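Local coordinates for protein FMN-dependent nitronate monooxygenase (Shewanella oneidensis, PDB 5LSM) that probably oxidises propionate 3-nitronate with molecular oxygen to 3-oxopropanoate, using bound FMN, and so takes part in detoxifying nitronates, at residues A53-I58 and K64-N69; S33-L38 and P335-T340; R7-E12 and G148-S153. All blocks are in the same frame, centred on the assembly; numbering follows the deposited sequence.

Overall arrangement
The three contacts belong to one eight-stranded TIM barrel that carries FMN. Contact 1 joins helix 48-59 to strand 66-71 and supplies N69, which binds the flavin directly. Contact 2, its centre about 15 Å away, ties helix 26-35 to the C-terminal helix 336-342; the side chain of T340 is about 12 Å from FMN. The two meet where K64 NZ is probably hydrogen-bonded to E34 O, at 3.0 Å. Contact 3 packs the N-terminal helix 4-9 against strand 150-155, about 14 Å from contact 1 between centres, and P65 CG lies 3.3 Å from F9 O. Its I152 points inward, with its side chain about 9 Å from FMN.

Contact 1 of 3, residues A53-I58 and K64-N69; sequences AELTAI and KPINVN. With FMN (flavin mononucleotide), chain I.
I66 on strand 66-71 and I58 on helix 48-59 reach toward each other tip to tip, and the course of I66 shows how the layers join. From CB two branches leave. CG2 runs toward I58 CG2, 3.9 Å away. The longer branch passes through CG1, set between the backbone N and the carbonyl carbon (chi1 71°), and extends to CD1, which lies 3.6 Å from I58 CG2 and 4.1 Å from L55 CD2. The L55 side chain crosses that of V68 at about a right angle, and the same methyl, L55 CD2, touches V68 CG1 at 3.7 Å. Branched aliphatic residues suit this buried interface, their methyls filling the space between the layers with no polar group to satisfy. Segments 53-58 and 66-69 run almost antiparallel (172°), as expected in a beta-alpha-beta crossover. L121 of helix 115-124 covers L55 and V68 as well.

N69 faces the flavin. Its OD1 accepts a hydrogen bond from FMN N3 at 2.7 Å, while ND2 makes a weak one to FMN O2; S130 OG also bonds to ND2, which helps fix the turn of the amide. The chemistry thus divides the strand, hydrocarbon cementing it to its helix and an amide, both acceptor and donor, recognising the pyrimidine edge of the flavin.

Contact 2 of 3, residues S33-L38 and P335-T340; sequences SEAGGL and PAADLT
Helix 26-35, the first helix after the opening barrel strand, meets the C-terminal helix 336-342 here through A35, A337 and T340. The methyl of A35 does most of the touching: its CB points toward the other helix and lies 3.8 Å from A337 CA. The A337 methyl comes alongside, and T340 CB, one turn further on, stands 4.3 Å from A35 CB. Alanine suits both sides of such a contact, because its single methyl lets the backbones come close; the A35 and A337 CA atoms are 5.1 Å apart. Nearby, A336 packs on L28 and T340 on V32, so the same two helices share a wider apolar seam.

T340 has a polar branch to satisfy in this buried place. With chi1 at -66° its OG1 stays beside its own backbone N, from where it bonds A336 O at 2.9 Å, while T340 N reaches that oxygen at 2.7 Å from the opposite face of the carbonyl plane. Y241 OH is a further partner of OG1. Helix 26-35 ends in a Schellman motif at G36, whose phi of 120° calls for glycine. G37 follows, where a side chain would point toward T340 CG2. The arrangement is a close, alanine-lined helix-helix contact on the outside of a TIM barrel, joining distant ends of the chain.

Contact 3 of 3, residues R7-E12 and G148-S153; sequences RLFGIE and GSKVIS
K150 and L8 cross obliquely, the aliphatic part of the lysine lying against the leucine branches. K150 CE comes within 3.5 Å of L8 CD1, and K150 CD is 3.9 Å from L8 CG. F9 is turned differently: it presents the edge of its ring to the strand, with F9 CE1 4.0 Å from K150 CB and F9 CZ 4.0 Å from I152 CG2. The phenyl group and I152 cross at about a right angle, and V128 and L38 also touch the ring, so a flat apolar residue suits the place.

The lysine is bent twice, at chi2 and again at chi4 (-61°), and the second bend carries NZ back to G148 O, 3.1 Å away and nearly in line with the carbonyl bond (168°). Lysine serves a partly exposed site well, its methylenes covering leucine while the ammonium takes a backbone oxygen. With an alanine here, L8 would probably lose its cover and G148 O the donor that bends back to it. Helix 4-9 ends at G10, whose positive phi in a Schellman motif favours glycine. Such an N-terminal helix, set with an aromatic residue against the starts of the parallel strands, is a familiar way of closing the bottom of a TIM barrel.

Contact 1 of 3, residues A53-I58 and K64-N69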
ATOM      1  N   ALA A  53      32.925 -14.368 -11.389  1.00 34.30           N
ATOM      2  CA  ALA A  53      32.688 -14.366 -12.836  1.00 35.81           C
ATOM      3  C   ALA A  53      31.848 -13.152 -13.224  1.00 39.25           C
ATOM      4  O   ALA A  53      32.200 -12.390 -14.112  1.00 41.51           O
ATOM      5  CB  ALA A  53      31.970 -15.654 -13.259  1.00 31.72           C
ATOM      6  N   GLU A  54      30.733 -12.976 -12.531  1.00 42.53           N
ATOM      7  CA  GLU A  54      29.751 -12.006 -12.942  1.00 44.72           C
ATOM      8  C   GLU A  54      30.270 -10.580 -12.732  1.00 42.79           C
ATOM      9  O   GLU A  54      30.023  -9.706 -13.556  1.00 44.45           O
ATOM     10  CB  GLU A  54      28.429 -12.247 -12.224  1.00 40.31           C
ATOM     11  CG  GLU A  54      27.234 -11.838 -13.054  1.00 49.47           C
ATOM     12  CD  GLU A  54      26.471 -12.998 -13.638  1.00 46.87           C
ATOM     13  OE1 GLU A  54      26.327 -13.028 -14.869  1.00 53.45           O
ATOM     14  OE2 GLU A  54      25.921 -13.812 -12.867  1.00 57.01           O
ATOM     15  N   LEU A  55      31.103 -10.388 -11.714  1.00 39.41           N
ATOM     16  CA  LEU A  55      31.724  -9.083 -11.480  1.00 39.52           C
ATOM     17  C   LEU A  55      32.811  -8.814 -12.493  1.00 42.53           C
ATOM     18  O   LEU A  55      33.026  -7.662 -12.872  1.00 37.96           O
ATOM     19  CB  LEU A  55      32.305  -8.978 -10.057  1.00 38.85           C
ATOM     20  CG  LEU A  55      31.284  -8.611  -8.972  1.00 41.32           C
ATOM     21  CD1 LEU A  55      31.777  -9.034  -7.603  1.00 44.36           C
ATOM     22  CD2 LEU A  55      30.972  -7.120  -8.996  1.00 40.72           C
ATOM     23  N   THR A  56      33.537  -9.865 -12.883  1.00 36.12           N
ATOM     24  CA  THR A  56      34.549  -9.732 -13.916  1.00 36.13           C
ATOM     25  C   THR A  56      33.878  -9.359 -15.259  1.00 34.13           C
ATOM     26  O   THR A  56      34.287  -8.398 -15.926  1.00 30.45           O
ATOM     27  CB  THR A  56      35.428 -11.015 -14.021  1.00 39.13           C
ATOM     28  OG1 THR A  56      36.275 -11.103 -12.867  1.00 41.47           O
ATOM     29  CG2 THR A  56      36.318 -10.989 -15.257  1.00 36.59           C
ATOM     30  N   ALA A  57      32.777 -10.033 -15.585  1.00 34.64           N
ATOM     31  CA  ALA A  57      31.990  -9.682 -16.767  1.00 36.21           C
ATOM     32  C   ALA A  57      31.469  -8.236 -16.735  1.00 35.49           C
ATOM     33  O   ALA A  57      31.465  -7.558 -17.761  1.00 38.86           O
ATOM     34  CB  ALA A  57      30.840 -10.654 -16.959  1.00 34.86           C
ATOM     35  N   ILE A  58      31.063  -7.744 -15.572  1.00 35.27           N
ATOM     36  CA  ILE A  58      30.634  -6.346 -15.482  1.00 33.95           C
ATOM     37  C   ILE A  58      31.795  -5.390 -15.761  1.00 37.64           C
ATOM     38  O   ILE A  58      31.660  -4.456 -16.558  1.00 44.66           O
ATOM     39  CB  ILE A  58      29.984  -6.027 -14.123  1.00 31.28           C
ATOM     40  CG1 ILE A  58      28.596  -6.679 -14.048  1.00 33.46           C
ATOM     41  CG2 ILE A  58      29.863  -4.518 -13.918  1.00 30.70           C
ATOM     42  CD1 ILE A  58      28.087  -6.893 -12.630  1.00 32.92           C
ATOM     43  N   LYS A  64      31.685   2.387 -15.195  1.00 30.78           N
ATOM     44  CA  LYS A  64      30.722   3.175 -14.452  1.00 33.23           C
ATOM     45  C   LYS A  64      30.260   2.451 -13.182  1.00 30.04           C
ATOM     46  O   LYS A  64      30.431   1.237 -13.058  1.00 25.85           O
ATOM     47  CB  LYS A  64      29.543   3.538 -15.348  1.00 40.16           C
ATOM     48  CG  LYS A  64      29.883   4.659 -16.321  1.00 41.22           C
ATOM     49  CD  LYS A  64      28.765   4.908 -17.303  1.00 46.38           C
ATOM     50  CE  LYS A  64      29.011   6.171 -18.109  1.00 53.51           C
ATOM     51  NZ  LYS A  64      27.914   6.391 -19.091  1.00 58.30           N
ATOM     52  N   PRO A  65      29.757   3.214 -12.201  1.00 33.08           N
ATOM     53  CA  PRO A  65      29.323   2.681 -10.897  1.00 35.14           C
ATOM     54  C   PRO A  65      28.320   1.537 -10.980  1.00 34.90           C
ATOM     55  O   PRO A  65      27.544   1.446 -11.935  1.00 33.19           O
ATOM     56  CB  PRO A  65      28.685   3.885 -10.216  1.00 32.51           C
ATOM     57  CG  PRO A  65      29.382   5.059 -10.822  1.00 34.59           C
ATOM     58  CD  PRO A  65      29.676   4.685 -12.242  1.00 33.27           C
ATOM     59  N   ILE A  66      28.438   0.613 -10.034  1.00 34.44           N
ATOM     60  CA  ILE A  66      27.489  -0.473  -9.890  1.00 36.88           C
ATOM     61  C   ILE A  66      27.216  -0.758  -8.431  1.00 32.00           C
ATOM     62  O   ILE A  66      27.988  -0.380  -7.547  1.00 33.40           O
ATOM     63  CB  ILE A  66      28.004  -1.773 -10.537  1.00 40.21           C
ATOM     64  CG1 ILE A  66      29.156  -2.351  -9.725  1.00 43.11           C
ATOM     65  CG2 ILE A  66      28.425  -1.515 -11.970  1.00 42.07           C
ATOM     66  CD1 ILE A  66      29.915  -3.422 -10.464  1.00 51.16           C
ATOM     67  N   ASN A  67      26.154  -1.522  -8.220  1.00 33.14           N
ATOM     68  CA  ASN A  67      25.588  -1.818  -6.913  1.00 28.80           C
ATOM     69  C   ASN A  67      25.554  -3.323  -6.835  1.00 29.58           C
ATOM     70  O   ASN A  67      25.017  -3.955  -7.723  1.00 30.09           O
ATOM     71  CB  ASN A  67      24.173  -1.229  -6.852  1.00 29.89           C
ATOM     72  CG  ASN A  67      23.304  -1.820  -5.735  1.00 30.80           C
ATOM     73  OD1 ASN A  67      23.788  -2.247  -4.681  1.00 29.15           O
ATOM     74  ND2 ASN A  67      21.999  -1.756  -5.938  1.00 30.35           N
ATOM     75  N   VAL A  68      26.270  -3.909  -5.879  1.00 33.36           N
ATOM     76  CA  VAL A  68      26.173  -5.361  -5.657  1.00 32.00           C
ATOM     77  C   VAL A  68      25.327  -5.630  -4.417  1.00 32.88           C
ATOM     78  O   VAL A  68      25.456  -4.932  -3.398  1.00 31.89           O
ATOM     79  CB  VAL A  68      27.564  -6.055  -5.547  1.00 31.87           C
ATOM     80  CG1 VAL A  68      28.461  -5.615  -6.682  1.00 30.94           C
ATOM     81  CG2 VAL A  68      28.234  -5.756  -4.214  1.00 33.72           C
ATOM     82  N   ASN A  69      24.398  -6.578  -4.549  1.00 32.54           N
ATOM     83  CA  ASN A  69      23.334  -6.774  -3.560  1.00 29.77           C
ATOM     84  C   ASN A  69      23.494  -8.098  -2.825  1.00 28.92           C
ATOM     85  O   ASN A  69      23.744  -9.128  -3.462  1.00 29.87           O
ATOM     86  CB  ASN A  69      21.970  -6.741  -4.252  1.00 29.29           C
ATOM     87  CG  ASN A  69      20.829  -6.931  -3.286  1.00 30.83           C
ATOM     88  OD1 ASN A  69      20.301  -8.042  -3.138  1.00 34.57           O
ATOM     89  ND2 ASN A  69      20.510  -5.876  -2.538  1.00 29.10           N
TER
HETATM   90  N1  FMN I 401      15.759  -6.793  -3.514  1.00 45.96           N
HETATM   91  C2  FMN I 401      16.966  -7.198  -3.023  1.00 44.75           C
HETATM   92  O2  FMN I 401      17.515  -6.528  -2.112  1.00 50.31           O
HETATM   93  N3  FMN I 401      17.586  -8.313  -3.463  1.00 46.11           N
HETATM   94  C4  FMN I 401      17.053  -9.085  -4.422  1.00 43.67           C
HETATM   95  O4  FMN I 401      17.619 -10.118  -4.820  1.00 35.35           O
HETATM   96  C4A FMN I 401      15.743  -8.706  -4.987  1.00 44.97           C
HETATM   97  N5  FMN I 401      15.189  -9.427  -5.964  1.00 48.31           N
HETATM   98  C5A FMN I 401      14.032  -9.056  -6.539  1.00 50.46           C
HETATM   99  C6  FMN I 401      13.536  -9.850  -7.569  1.00 49.69           C
HETATM  100  C7  FMN I 401      12.360  -9.516  -8.209  1.00 45.30           C
HETATM  101  C7M FMN I 401      11.854 -10.427  -9.298  1.00 43.61           C
HETATM  102  C8  FMN I 401      11.617  -8.295  -7.783  1.00 41.56           C
HETATM  103  C8M FMN I 401      10.321  -7.937  -8.476  1.00 42.69           C
HETATM  104  C9  FMN I 401      12.110  -7.494  -6.742  1.00 40.78           C
HETATM  105  C9A FMN I 401      13.307  -7.830  -6.089  1.00 45.83           C
HETATM  106  N10 FMN I 401      13.895  -7.039  -5.052  1.00 47.05           N
HETATM  107  C10 FMN I 401      15.109  -7.479  -4.481  1.00 42.72           C
HETATM  108  C1' FMN I 401      13.249  -5.830  -4.510  1.00 46.15           C
HETATM  109  C2' FMN I 401      13.637  -4.587  -5.294  1.00 45.52           C
HETATM  110  O2' FMN I 401      14.935  -4.146  -4.856  1.00 46.76           O
HETATM  111  C3' FMN I 401      12.610  -3.464  -5.094  1.00 40.25           C
HETATM  112  O3' FMN I 401      12.306  -3.332  -3.701  1.00 37.97           O
HETATM  113  C4' FMN I 401      11.283  -3.692  -5.820  1.00 37.41           C
HETATM  114  O4' FMN I 401      11.433  -4.340  -7.089  1.00 31.76           O
HETATM  115  C5' FMN I 401      10.601  -2.344  -5.991  1.00 34.79           C
HETATM  116  O5' FMN I 401       9.273  -2.489  -6.490  1.00 32.72           O
HETATM  117  P   FMN I 401       8.913  -2.644  -8.051  1.00 26.93           P
HETATM  118  O1P FMN I 401       9.922  -1.837  -8.836  1.00 28.13           O
HETATM  119  O2P FMN I 401       7.510  -2.099  -8.118  1.00 26.88           O
HETATM  120  O3P FMN I 401       9.031  -4.114  -8.248  1.00 27.63           O

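Contact 2 of 3, residues S33-L38 and P335-T340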
ATOM      1  N   SER A  33      23.989   0.922 -16.023  1.00 26.99           N
ATOM      2  CA  SER A  33      25.119   1.771 -15.631  1.00 26.41           C
ATOM      3  C   SER A  33      25.692   2.525 -16.830  1.00 29.25           C
ATOM      4  O   SER A  33      25.936   3.734 -16.737  1.00 28.42           O
ATOM      5  CB  SER A  33      26.203   0.968 -14.928  1.00 26.24           C
ATOM      6  OG  SER A  33      25.809   0.631 -13.603  1.00 23.62           O
ATOM      7  N   GLU A  34      25.807   1.848 -17.978  1.00 31.51           N
ATOM      8  CA  GLU A  34      26.255   2.508 -19.214  1.00 34.72           C
ATOM      9  C   GLU A  34      25.296   3.598 -19.642  1.00 34.18           C
ATOM     10  O   GLU A  34      25.721   4.663 -20.076  1.00 37.73           O
ATOM     11  CB  GLU A  34      26.446   1.501 -20.355  1.00 38.98           C
ATOM     12  CG  GLU A  34      27.814   0.818 -20.371  1.00 44.28           C
ATOM     13  CD  GLU A  34      28.968   1.764 -20.757  1.00 51.12           C
ATOM     14  OE1 GLU A  34      29.695   2.265 -19.852  1.00 41.73           O
ATOM     15  OE2 GLU A  34      29.178   1.973 -21.978  1.00 58.36           O
ATOM     16  N   ALA A  35      24.004   3.376 -19.416  1.00 35.99           N
ATOM     17  CA  ALA A  35      22.979   4.360 -19.778  1.00 32.62           C
ATOM     18  C   ALA A  35      23.015   5.602 -18.917  1.00 29.22           C
ATOM     19  O   ALA A  35      22.433   6.605 -19.293  1.00 26.00           O
ATOM     20  CB  ALA A  35      21.596   3.737 -19.718  1.00 35.33           C
ATOM     21  N   GLY A  36      23.611   5.499 -17.725  1.00 28.37           N
ATOM     22  CA  GLY A  36      23.787   6.652 -16.831  1.00 28.11           C
ATOM     23  C   GLY A  36      23.131   6.541 -15.451  1.00 29.01           C
ATOM     24  O   GLY A  36      23.152   7.506 -14.664  1.00 29.41           O
ATOM     25  N   GLY A  37      22.515   5.392 -15.167  1.00 28.96           N
ATOM     26  CA  GLY A  37      21.934   5.117 -13.847  1.00 30.32           C
ATOM     27  C   GLY A  37      22.841   4.217 -13.043  1.00 30.32           C
ATOM     28  O   GLY A  37      24.029   4.107 -13.339  1.00 34.68           O
ATOM     29  N   LEU A  38      22.293   3.577 -12.018  1.00 29.37           N
ATOM     30  CA  LEU A  38      23.065   2.618 -11.225  1.00 31.48           C
ATOM     31  C   LEU A  38      22.555   1.216 -11.494  1.00 29.45           C
ATOM     32  O   LEU A  38      21.431   0.886 -11.131  1.00 29.27           O
ATOM     33  CB  LEU A  38      22.974   2.941  -9.724  1.00 31.05           C
ATOM     34  CG  LEU A  38      23.855   2.128  -8.759  1.00 32.39           C
ATOM     35  CD1 LEU A  38      25.309   2.559  -8.823  1.00 32.58           C
ATOM     36  CD2 LEU A  38      23.357   2.260  -7.330  1.00 33.57           C
ATOM     37  N   PRO A 335      15.180  -2.304 -25.130  1.00 35.11           N
ATOM     38  CA  PRO A 335      16.449  -2.339 -24.416  1.00 31.07           C
ATOM     39  C   PRO A 335      16.427  -1.510 -23.139  1.00 32.07           C
ATOM     40  O   PRO A 335      15.925  -0.387 -23.145  1.00 28.19           O
ATOM     41  CB  PRO A 335      17.442  -1.749 -25.427  1.00 30.03           C
ATOM     42  CG  PRO A 335      16.853  -2.079 -26.760  1.00 30.67           C
ATOM     43  CD  PRO A 335      15.360  -2.039 -26.575  1.00 31.44           C
ATOM     44  N   ALA A 336      16.994  -2.074 -22.064  1.00 34.62           N
ATOM     45  CA  ALA A 336      16.983  -1.472 -20.718  1.00 30.21           C
ATOM     46  C   ALA A 336      17.620  -0.089 -20.680  1.00 30.10           C
ATOM     47  O   ALA A 336      17.227   0.769 -19.872  1.00 28.28           O
ATOM     48  CB  ALA A 336      17.701  -2.379 -19.736  1.00 28.96           C
ATOM     49  N   ALA A 337      18.640   0.115 -21.498  1.00 28.64           N
ATOM     50  CA  ALA A 337      19.224   1.454 -21.631  1.00 31.31           C
ATOM     51  C   ALA A 337      18.188   2.459 -22.166  1.00 29.05           C
ATOM     52  O   ALA A 337      18.015   3.540 -21.591  1.00 33.17           O
ATOM     53  CB  ALA A 337      20.451   1.409 -22.525  1.00 28.75           C
ATOM     54  N   ASP A 338      17.460   2.072 -23.215  1.00 29.57           N
ATOM     55  CA  ASP A 338      16.366   2.894 -23.754  1.00 30.65           C
ATOM     56  C   ASP A 338      15.316   3.164 -22.680  1.00 30.25           C
ATOM     57  O   ASP A 338      14.867   4.310 -22.498  1.00 25.59           O
ATOM     58  CB  ASP A 338      15.673   2.210 -24.949  1.00 34.10           C
ATOM     59  CG  ASP A 338      16.585   2.069 -26.187  1.00 37.01           C
ATOM     60  OD1 ASP A 338      17.451   2.942 -26.417  1.00 38.30           O
ATOM     61  OD2 ASP A 338      16.376   1.106 -26.970  1.00 38.96           O
ATOM     62  N   LEU A 339      14.955   2.108 -21.952  1.00 28.60           N
ATOM     63  CA  LEU A 339      13.947   2.201 -20.871  1.00 27.84           C
ATOM     64  C   LEU A 339      14.421   3.084 -19.717  1.00 29.03           C
ATOM     65  O   LEU A 339      13.660   3.908 -19.203  1.00 32.58           O
ATOM     66  CB  LEU A 339      13.606   0.801 -20.354  1.00 26.57           C
ATOM     67  CG  LEU A 339      12.376   0.639 -19.488  1.00 29.06           C
ATOM     68  CD1 LEU A 339      11.101   1.111 -20.169  1.00 28.64           C
ATOM     69  CD2 LEU A 339      12.251  -0.818 -19.097  1.00 32.16           C
ATOM     70  N   THR A 340      15.690   2.958 -19.343  1.00 27.61           N
ATOM     71  CA  THR A 340      16.249   3.810 -18.288  1.00 31.08           C
ATOM     72  C   THR A 340      16.126   5.292 -18.605  1.00 30.46           C
ATOM     73  O   THR A 340      15.832   6.095 -17.716  1.00 33.77           O
ATOM     74  CB  THR A 340      17.712   3.469 -17.984  1.00 32.60           C
ATOM     75  OG1 THR A 340      17.783   2.145 -17.423  1.00 37.03           O
ATOM     76  CG2 THR A 340      18.297   4.456 -17.013  1.00 34.09           C
TER

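Contact 3 of 3, residues R7-E12 and G148-S153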
ATOM      1  N   ARG A   7      25.606  12.850  -7.172  1.00 39.25           N
ATOM      2  CA  ARG A   7      26.967  13.231  -6.753  1.00 42.31           C
ATOM      3  C   ARG A   7      27.614  12.137  -5.885  1.00 43.28           C
ATOM      4  O   ARG A   7      28.678  11.630  -6.231  1.00 47.03           O
ATOM      5  CB  ARG A   7      26.968  14.581  -6.017  1.00 41.53           C
ATOM      6  N   LEU A   8      26.923  11.693  -4.834  1.00 42.21           N
ATOM      7  CA  LEU A   8      27.479  10.681  -3.914  1.00 38.26           C
ATOM      8  C   LEU A   8      27.843   9.355  -4.607  1.00 37.13           C
ATOM      9  O   LEU A   8      28.772   8.673  -4.182  1.00 40.22           O
ATOM     10  CB  LEU A   8      26.531  10.421  -2.728  1.00 36.60           C
ATOM     11  CG  LEU A   8      27.093   9.491  -1.638  1.00 42.75           C
ATOM     12  CD1 LEU A   8      28.109  10.212  -0.762  1.00 44.06           C
ATOM     13  CD2 LEU A   8      26.004   8.869  -0.775  1.00 42.70           C
ATOM     14  N   PHE A   9      27.088   8.972  -5.632  1.00 33.72           N
ATOM     15  CA  PHE A   9      27.289   7.680  -6.287  1.00 34.33           C
ATOM     16  C   PHE A   9      28.142   7.856  -7.542  1.00 35.23           C
ATOM     17  O   PHE A   9      28.549   6.867  -8.164  1.00 30.19           O
ATOM     18  CB  PHE A   9      25.947   7.067  -6.723  1.00 39.29           C
ATOM     19  CG  PHE A   9      25.126   6.456  -5.606  1.00 37.72           C
ATOM     20  CD1 PHE A   9      25.685   6.117  -4.383  1.00 37.56           C
ATOM     21  CD2 PHE A   9      23.800   6.110  -5.843  1.00 40.47           C
ATOM     22  CE1 PHE A   9      24.919   5.538  -3.385  1.00 37.32           C
ATOM     23  CE2 PHE A   9      23.036   5.499  -4.859  1.00 42.82           C
ATOM     24  CZ  PHE A   9      23.600   5.205  -3.630  1.00 39.25           C
ATOM     25  N   GLY A  10      28.290   9.104  -7.982  1.00 31.04           N
ATOM     26  CA  GLY A  10      28.967   9.404  -9.230  1.00 31.09           C
ATOM     27  C   GLY A  10      28.241   8.897 -10.472  1.00 32.90           C
ATOM     28  O   GLY A  10      28.876   8.378 -11.375  1.00 36.48           O
ATOM     29  N   ILE A  11      26.919   9.087 -10.531  1.00 33.65           N
ATOM     30  CA  ILE A  11      26.108   8.661 -11.688  1.00 32.62           C
ATOM     31  C   ILE A  11      25.355   9.838 -12.286  1.00 34.81           C
ATOM     32  O   ILE A  11      25.167  10.873 -11.631  1.00 38.22           O
ATOM     33  CB  ILE A  11      25.072   7.571 -11.337  1.00 30.29           C
ATOM     34  CG1 ILE A  11      24.188   8.009 -10.175  1.00 35.97           C
ATOM     35  CG2 ILE A  11      25.766   6.265 -10.999  1.00 32.95           C
ATOM     36  CD1 ILE A  11      23.128   6.992  -9.805  1.00 39.46           C
ATOM     37  N   GLU A  12      24.879   9.653 -13.513  1.00 32.89           N
ATOM     38  CA  GLU A  12      24.247  10.728 -14.251  1.00 37.93           C
ATOM     39  C   GLU A  12      22.767  10.872 -13.852  1.00 41.00           C
ATOM     40  O   GLU A  12      22.277  11.981 -13.670  1.00 38.14           O
ATOM     41  CB  GLU A  12      24.388  10.483 -15.754  1.00 42.26           C
ATOM     42  CG  GLU A  12      24.471  11.746 -16.596  1.00 55.10           C
ATOM     43  CD  GLU A  12      24.468  11.449 -18.093  1.00 62.98           C
ATOM     44  OE1 GLU A  12      25.256  10.585 -18.531  1.00 64.06           O
ATOM     45  OE2 GLU A  12      23.678  12.079 -18.831  1.00 61.93           O
ATOM     46  N   GLY A 148      35.896   2.302  -0.047  1.00 31.64           N
ATOM     47  CA  GLY A 148      35.265   3.464  -0.668  1.00 33.54           C
ATOM     48  C   GLY A 148      33.780   3.276  -0.955  1.00 34.41           C
ATOM     49  O   GLY A 148      33.097   4.230  -1.338  1.00 32.87           O
ATOM     50  N   SER A 149      33.281   2.049  -0.764  1.00 36.93           N
ATOM     51  CA  SER A 149      31.913   1.684  -1.129  1.00 32.60           C
ATOM     52  C   SER A 149      30.921   2.438  -0.271  1.00 35.62           C
ATOM     53  O   SER A 149      31.132   2.609   0.920  1.00 42.11           O
ATOM     54  CB  SER A 149      31.693   0.200  -0.929  1.00 31.16           C
ATOM     55  OG  SER A 149      32.663  -0.550  -1.623  1.00 29.84           O
ATOM     56  N   LYS A 150      29.879   2.962  -0.898  1.00 37.67           N
ATOM     57  CA  LYS A 150      28.731   3.452  -0.155  1.00 38.15           C
ATOM     58  C   LYS A 150      27.875   2.268   0.190  1.00 32.80           C
ATOM     59  O   LYS A 150      27.738   1.339  -0.607  1.00 34.60           O
ATOM     60  CB  LYS A 150      27.908   4.438  -0.991  1.00 40.20           C
ATOM     61  CG  LYS A 150      28.701   5.597  -1.541  1.00 39.88           C
ATOM     62  CD  LYS A 150      29.292   6.446  -0.430  1.00 43.72           C
ATOM     63  CE  LYS A 150      30.246   7.495  -0.995  1.00 44.55           C
ATOM     64  NZ  LYS A 150      31.384   6.833  -1.706  1.00 48.61           N
ATOM     65  N   VAL A 151      27.264   2.318   1.358  1.00 32.26           N
ATOM     66  CA  VAL A 151      26.403   1.241   1.809  1.00 33.16           C
ATOM     67  C   VAL A 151      24.963   1.718   1.898  1.00 32.59           C
ATOM     68  O   VAL A 151      24.676   2.717   2.576  1.00 37.15           O
ATOM     69  CB  VAL A 151      26.853   0.725   3.177  1.00 32.28           C
ATOM     70  CG1 VAL A 151      25.804  -0.190   3.787  1.00 37.09           C
ATOM     71  CG2 VAL A 151      28.179  -0.007   3.048  1.00 37.81           C
ATOM     72  N   ILE A 152      24.065   0.974   1.256  1.00 29.52           N
ATOM     73  CA  ILE A 152      22.626   1.211   1.370  1.00 29.97           C
ATOM     74  C   ILE A 152      21.852  -0.051   1.794  1.00 31.47           C
ATOM     75  O   ILE A 152      22.327  -1.174   1.603  1.00 25.91           O
ATOM     76  CB  ILE A 152      22.039   1.731   0.046  1.00 28.18           C
ATOM     77  CG1 ILE A 152      22.113   0.662  -1.038  1.00 25.32           C
ATOM     78  CG2 ILE A 152      22.771   2.975  -0.411  1.00 27.72           C
ATOM     79  CD1 ILE A 152      21.433   1.078  -2.321  1.00 26.06           C
ATOM     80  N   SER A 153      20.663   0.147   2.381  1.00 30.23           N
ATOM     81  CA  SER A 153      19.816  -0.970   2.818  1.00 30.96           C
ATOM     82  C   SER A 153      18.354  -0.591   2.796  1.00 30.36           C
ATOM     83  O   SER A 153      18.011   0.580   2.617  1.00 28.48           O
ATOM     84  CB  SER A 153      20.191  -1.448   4.214  1.00 33.28           C
ATOM     85  OG  SER A 153      19.308  -2.485   4.638  1.00 36.69           O
TER